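Local coordinates for MutT/NUDIX family protein (Bacillus thuringiensis str. Al Hakam, PDB 3ID9) that probably hydrolyses a nucleoside diphosphate linked to another group, as a member of the MutT/NUDIX hydrolase family whose exact substrate is not established, at residues I79-A91 / G148-R160. Residues are numbered along the deposited sequence; the frame is centred on the assembly and turned at random.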
loop_
_atom_site.group_PDB
_atom_site.type_symbol
_atom_site.label_atom_id
_atom_site.label_comp_id
_atom_site.label_asym_id
_atom_site.label_seq_id
_atom_site.Cartn_x
_atom_site.Cartn_y
_atom_site.Cartn_z
ATOM N N ILE B 79 13.583 -1.292 0.477
ATOM C CA ILE B 79 12.341 -0.816 1.055
ATOM C C ILE B 79 12.205 -1.181 2.533
ATOM O O ILE B 79 12.520 -2.295 2.936
ATOM C CB ILE B 79 11.139 -1.384 0.262
ATOM C CG1 ILE B 79 11.135 -0.763 -1.136
ATOM C CG2 ILE B 79 9.831 -1.114 1.002
ATOM C CD1 ILE B 79 9.932 -1.096 -1.961
ATOM N N LYS B 80 11.759 -0.226 3.338
ATOM C CA LYS B 80 11.557 -0.463 4.762
ATOM C C LYS B 80 10.081 -0.767 4.939
ATOM O O LYS B 80 9.703 -1.810 5.462
ATOM C CB LYS B 80 11.906 0.775 5.591
ATOM C CG LYS B 80 13.387 1.058 5.728
ATOM C CD LYS B 80 13.846 0.909 7.176
ATOM C CE LYS B 80 13.264 1.997 8.079
ATOM N NZ LYS B 80 13.772 3.357 7.734
ATOM N N LYS B 81 9.248 0.164 4.493
ATOM C CA LYS B 81 7.812 0.004 4.595
ATOM C C LYS B 81 7.028 0.891 3.644
ATOM O O LYS B 81 7.528 1.897 3.138
ATOM C CB LYS B 81 7.344 0.266 6.029
ATOM C CG LYS B 81 7.318 -0.972 6.903
ATOM C CD LYS B 81 6.683 -0.671 8.245
ATOM C CE LYS B 81 6.420 -1.947 9.033
ATOM N NZ LYS B 81 5.484 -1.698 10.178
ATOM N N LEU B 82 5.790 0.482 3.403
ATOM C CA LEU B 82 4.868 1.199 2.547
ATOM C C LEU B 82 4.378 2.321 3.460
ATOM O O LEU B 82 3.807 2.066 4.520
ATOM C CB LEU B 82 3.718 0.269 2.177
ATOM C CG LEU B 82 2.818 0.525 0.979
ATOM C CD1 LEU B 82 2.574 2.014 0.862
ATOM C CD2 LEU B 82 3.461 -0.033 -0.276
ATOM N N LEU B 83 4.607 3.563 3.072
ATOM C CA LEU B 83 4.189 4.663 3.918
ATOM C C LEU B 83 2.810 5.221 3.606
ATOM O O LEU B 83 2.013 5.494 4.509
ATOM C CB LEU B 83 5.201 5.810 3.829
ATOM C CG LEU B 83 4.755 7.076 4.568
ATOM C CD1 LEU B 83 4.822 6.823 6.069
ATOM C CD2 LEU B 83 5.636 8.255 4.184
ATOM N N TYR B 84 2.526 5.386 2.323
ATOM C CA TYR B 84 1.281 6.001 1.941
ATOM C C TYR B 84 0.846 5.560 0.557
ATOM O O TYR B 84 1.659 5.466 -0.365
ATOM C CB TYR B 84 1.483 7.517 1.973
ATOM C CG TYR B 84 0.251 8.353 1.788
ATOM C CD1 TYR B 84 -0.616 8.597 2.851
ATOM C CD2 TYR B 84 -0.031 8.940 0.557
ATOM C CE1 TYR B 84 -1.737 9.416 2.694
ATOM C CE2 TYR B 84 -1.143 9.756 0.387
ATOM C CZ TYR B 84 -1.990 9.993 1.458
ATOM O OH TYR B 84 -3.076 10.827 1.288
ATOM N N VAL B 85 -0.445 5.283 0.424
ATOM C CA VAL B 85 -1.014 4.868 -0.842
ATOM C C VAL B 85 -2.135 5.844 -1.152
ATOM O O VAL B 85 -3.026 6.080 -0.335
ATOM C CB VAL B 85 -1.559 3.417 -0.780
ATOM C CG1 VAL B 85 -2.281 3.082 -2.072
ATOM C CG2 VAL B 85 -0.409 2.437 -0.567
ATOM N N CYS B 86 -2.057 6.437 -2.333
ATOM C CA CYS B 86 -3.048 7.404 -2.764
ATOM C C CYS B 86 -3.591 6.954 -4.112
ATOM O O CYS B 86 -2.825 6.731 -5.051
ATOM C CB CYS B 86 -2.394 8.789 -2.885
ATOM S SG CYS B 86 -3.465 10.072 -3.592
ATOM N N ASP B 87 -4.905 6.783 -4.211
ATOM C CA ASP B 87 -5.449 6.376 -5.488
ATOM C C ASP B 87 -6.543 7.302 -5.983
ATOM O O ASP B 87 -7.366 7.792 -5.213
ATOM C CB ASP B 87 -5.893 4.895 -5.467
ATOM C CG ASP B 87 -7.204 4.658 -4.738
ATOM O OD1 ASP B 87 -7.353 5.072 -3.569
ATOM O OD2 ASP B 87 -8.087 4.024 -5.350
ATOM N N LYS B 88 -6.478 7.576 -7.283
ATOM C CA LYS B 88 -7.417 8.446 -7.981
ATOM C C LYS B 88 -8.005 7.670 -9.139
ATOM O O LYS B 88 -7.516 7.766 -10.266
ATOM C CB LYS B 88 -6.710 9.683 -8.543
ATOM C CG LYS B 88 -6.315 10.742 -7.526
ATOM C CD LYS B 88 -5.722 11.931 -8.259
ATOM C CE LYS B 88 -5.344 13.062 -7.328
ATOM N NZ LYS B 88 -4.776 14.197 -8.126
ATOM N N PRO B 89 -9.055 6.880 -8.881
ATOM C CA PRO B 89 -9.649 6.110 -9.975
ATOM C C PRO B 89 -10.246 6.972 -11.097
ATOM O O PRO B 89 -10.292 6.531 -12.248
ATOM C CB PRO B 89 -10.682 5.228 -9.260
ATOM C CG PRO B 89 -11.058 6.037 -8.061
ATOM C CD PRO B 89 -9.729 6.599 -7.601
ATOM N N ASP B 90 -10.673 8.197 -10.774
ATOM C CA ASP B 90 -11.259 9.086 -11.783
ATOM C C ASP B 90 -10.233 9.731 -12.720
ATOM O O ASP B 90 -10.612 10.328 -13.727
ATOM C CB ASP B 90 -12.087 10.214 -11.138
ATOM C CG ASP B 90 -13.287 9.704 -10.352
ATOM O OD1 ASP B 90 -14.006 8.800 -10.841
ATOM O OD2 ASP B 90 -13.519 10.225 -9.238
ATOM N N ALA B 91 -8.947 9.643 -12.390
ATOM C CA ALA B 91 -7.927 10.238 -13.249
ATOM C C ALA B 91 -7.875 9.507 -14.584
ATOM O O ALA B 91 -8.377 8.397 -14.711
ATOM C CB ALA B 91 -6.560 10.183 -12.572
ATOM N N GLY B 148 7.101 9.082 10.461
ATOM C CA GLY B 148 7.849 7.931 9.990
ATOM C C GLY B 148 7.143 6.589 10.069
ATOM O O GLY B 148 5.955 6.473 9.749
ATOM N N LEU B 149 7.891 5.573 10.493
ATOM C CA LEU B 149 7.378 4.214 10.608
ATOM C C LEU B 149 6.059 4.137 11.365
ATOM O O LEU B 149 5.283 3.207 11.167
ATOM C CB LEU B 149 8.419 3.316 11.282
ATOM C CG LEU B 149 8.954 2.129 10.467
ATOM C CD1 LEU B 149 9.480 2.588 9.121
ATOM C CD2 LEU B 149 10.061 1.437 11.259
ATOM N N ALA B 150 5.802 5.113 12.226
ATOM C CA ALA B 150 4.564 5.131 12.996
ATOM C C ALA B 150 3.349 5.389 12.099
ATOM O O ALA B 150 2.229 4.990 12.419
ATOM C CB ALA B 150 4.645 6.194 14.089
ATOM N N ASN B 151 3.572 6.061 10.975
ATOM C CA ASN B 151 2.488 6.365 10.056
ATOM C C ASN B 151 2.456 5.414 8.874
ATOM O O ASN B 151 1.718 5.634 7.916
ATOM C CB ASN B 151 2.601 7.809 9.559
ATOM C CG ASN B 151 2.458 8.818 10.679
ATOM O OD1 ASN B 151 1.729 8.585 11.645
ATOM N ND2 ASN B 151 3.137 9.953 10.549
ATOM N N ALA B 152 3.258 4.357 8.941
ATOM C CA ALA B 152 3.297 3.369 7.869
ATOM C C ALA B 152 1.891 2.803 7.626
ATOM O O ALA B 152 1.081 2.727 8.547
ATOM C CB ALA B 152 4.253 2.247 8.241
ATOM N N GLY B 153 1.606 2.413 6.386
ATOM C CA GLY B 153 0.304 1.852 6.066
ATOM C C GLY B 153 -0.844 2.847 5.948
ATOM O O GLY B 153 -2.007 2.466 6.099
ATOM N N SER B 154 -0.532 4.116 5.693
ATOM C CA SER B 154 -1.566 5.137 5.546
ATOM C C SER B 154 -2.182 5.039 4.157
ATOM O O SER B 154 -1.499 4.715 3.187
ATOM C CB SER B 154 -0.979 6.537 5.739
ATOM O OG SER B 154 -0.579 6.742 7.076
ATOM N N TYR B 155 -3.469 5.335 4.062
ATOM C CA TYR B 155 -4.157 5.257 2.783
ATOM C C TYR B 155 -5.197 6.351 2.606
ATOM O O TYR B 155 -5.759 6.860 3.571
ATOM C CB TYR B 155 -4.849 3.903 2.638
ATOM C CG TYR B 155 -5.881 3.893 1.535
ATOM C CD1 TYR B 155 -5.513 3.710 0.202
ATOM C CD2 TYR B 155 -7.222 4.144 1.818
ATOM C CE1 TYR B 155 -6.455 3.782 -0.820
ATOM C CE2 TYR B 155 -8.171 4.220 0.801
ATOM C CZ TYR B 155 -7.783 4.039 -0.512
ATOM O OH TYR B 155 -8.729 4.114 -1.512
ATOM N N GLN B 156 -5.476 6.692 1.358
ATOM C CA GLN B 156 -6.463 7.710 1.078
ATOM C C GLN B 156 -6.972 7.549 -0.339
ATOM O O GLN B 156 -6.186 7.398 -1.272
ATOM C CB GLN B 156 -5.845 9.089 1.260
ATOM C CG GLN B 156 -6.814 10.234 1.108
ATOM C CD GLN B 156 -6.127 11.584 1.254
ATOM O OE1 GLN B 156 -5.452 11.847 2.254
ATOM N NE2 GLN B 156 -6.294 12.447 0.256
ATOM N N GLY B 157 -8.293 7.551 -0.489
ATOM C CA GLY B 157 -8.900 7.437 -1.802
ATOM C C GLY B 157 -9.417 8.818 -2.166
ATOM O O GLY B 157 -10.023 9.491 -1.334
ATOM N N LEU B 158 -9.174 9.251 -3.397
ATOM C CA LEU B 158 -9.621 10.567 -3.838
ATOM C C LEU B 158 -10.458 10.508 -5.102
ATOM O O LEU B 158 -10.024 9.986 -6.130
ATOM C CB LEU B 158 -8.417 11.472 -4.086
ATOM C CG LEU B 158 -7.551 11.774 -2.870
ATOM C CD1 LEU B 158 -6.257 12.429 -3.301
ATOM C CD2 LEU B 158 -8.330 12.665 -1.921
ATOM N N LYS B 159 -11.663 11.056 -5.017
ATOM C CA LYS B 159 -12.574 11.107 -6.148
ATOM C C LYS B 159 -13.054 12.544 -6.302
ATOM O O LYS B 159 -13.129 13.283 -5.320
ATOM C CB LYS B 159 -13.770 10.181 -5.911
ATOM C CG LYS B 159 -13.410 8.706 -5.875
ATOM C CD LYS B 159 -14.635 7.815 -5.716
ATOM C CE LYS B 159 -15.586 7.927 -6.896
ATOM N NZ LYS B 159 -14.960 7.488 -8.169
ATOM N N ARG B 160 -13.356 12.947 -7.532
ATOM C CA ARG B 160 -13.845 14.299 -7.771
ATOM C C ARG B 160 -15.276 14.442 -7.261
ATOM O O ARG B 160 -15.992 13.455 -7.087
ATOM C CB ARG B 160 -13.797 14.636 -9.263
ATOM C CG ARG B 160 -12.494 15.264 -9.727
ATOM C CD ARG B 160 -12.298 16.658 -9.124
ATOM N NE ARG B 160 -12.350 17.716 -10.138
ATOM C CZ ARG B 160 -13.404 18.492 -10.375
ATOM N NH1 ARG B 160 -14.520 18.346 -9.670
ATOM N NH2 ARG B 160 -13.343 19.417 -11.324
#
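Y84, V85, C86 and D87 pair in parallel with S154, Y155, Q156 and G157, so that the C-terminal strand 154-157 borders strand 77-88 in the mixed sheet of the Nudix fold. The strand axes diverge by only 5°, and backbone hydrogen bonds run from the G153 N–L82 O pair to the L158 N–D87 O pair (2.9 Å). On the face carrying Y84, C86 and Q156, Y84 CG stands anti to the backbone nitrogen (chi1 -172°), which carries the ring across to the neighbouring strand. S154 CB sits at the ring edge, 3.6 Å from Y84 CD1. Y84 OH donates to Q156 OE1 at 2.8 Å from above the amide plane, which stands almost perpendicular to the ring (88°). Further along this face C86 SG packs on L158 CD1 (3.7 Å), while L144 of helix 139-147 touches Y84 and S154. The face carrying V85, Y155 and D87 turns to the second subunit. There Y155 CD1 lies 4.0 Å from V85 CG1, and the Y155 hydroxyl gives a 2.7 Å bond to the syn side of D87 OD1. E62 N and L61 N of the second subunit bond to Y155 OH and D87 OD2, respectively. Beyond the strands, K159, which also bonds G58 O of the second subunit, forms a salt bridge with D90 (NZ to OD1, 3.1 Å), and R160 N meets D90 OD2 on its anti side.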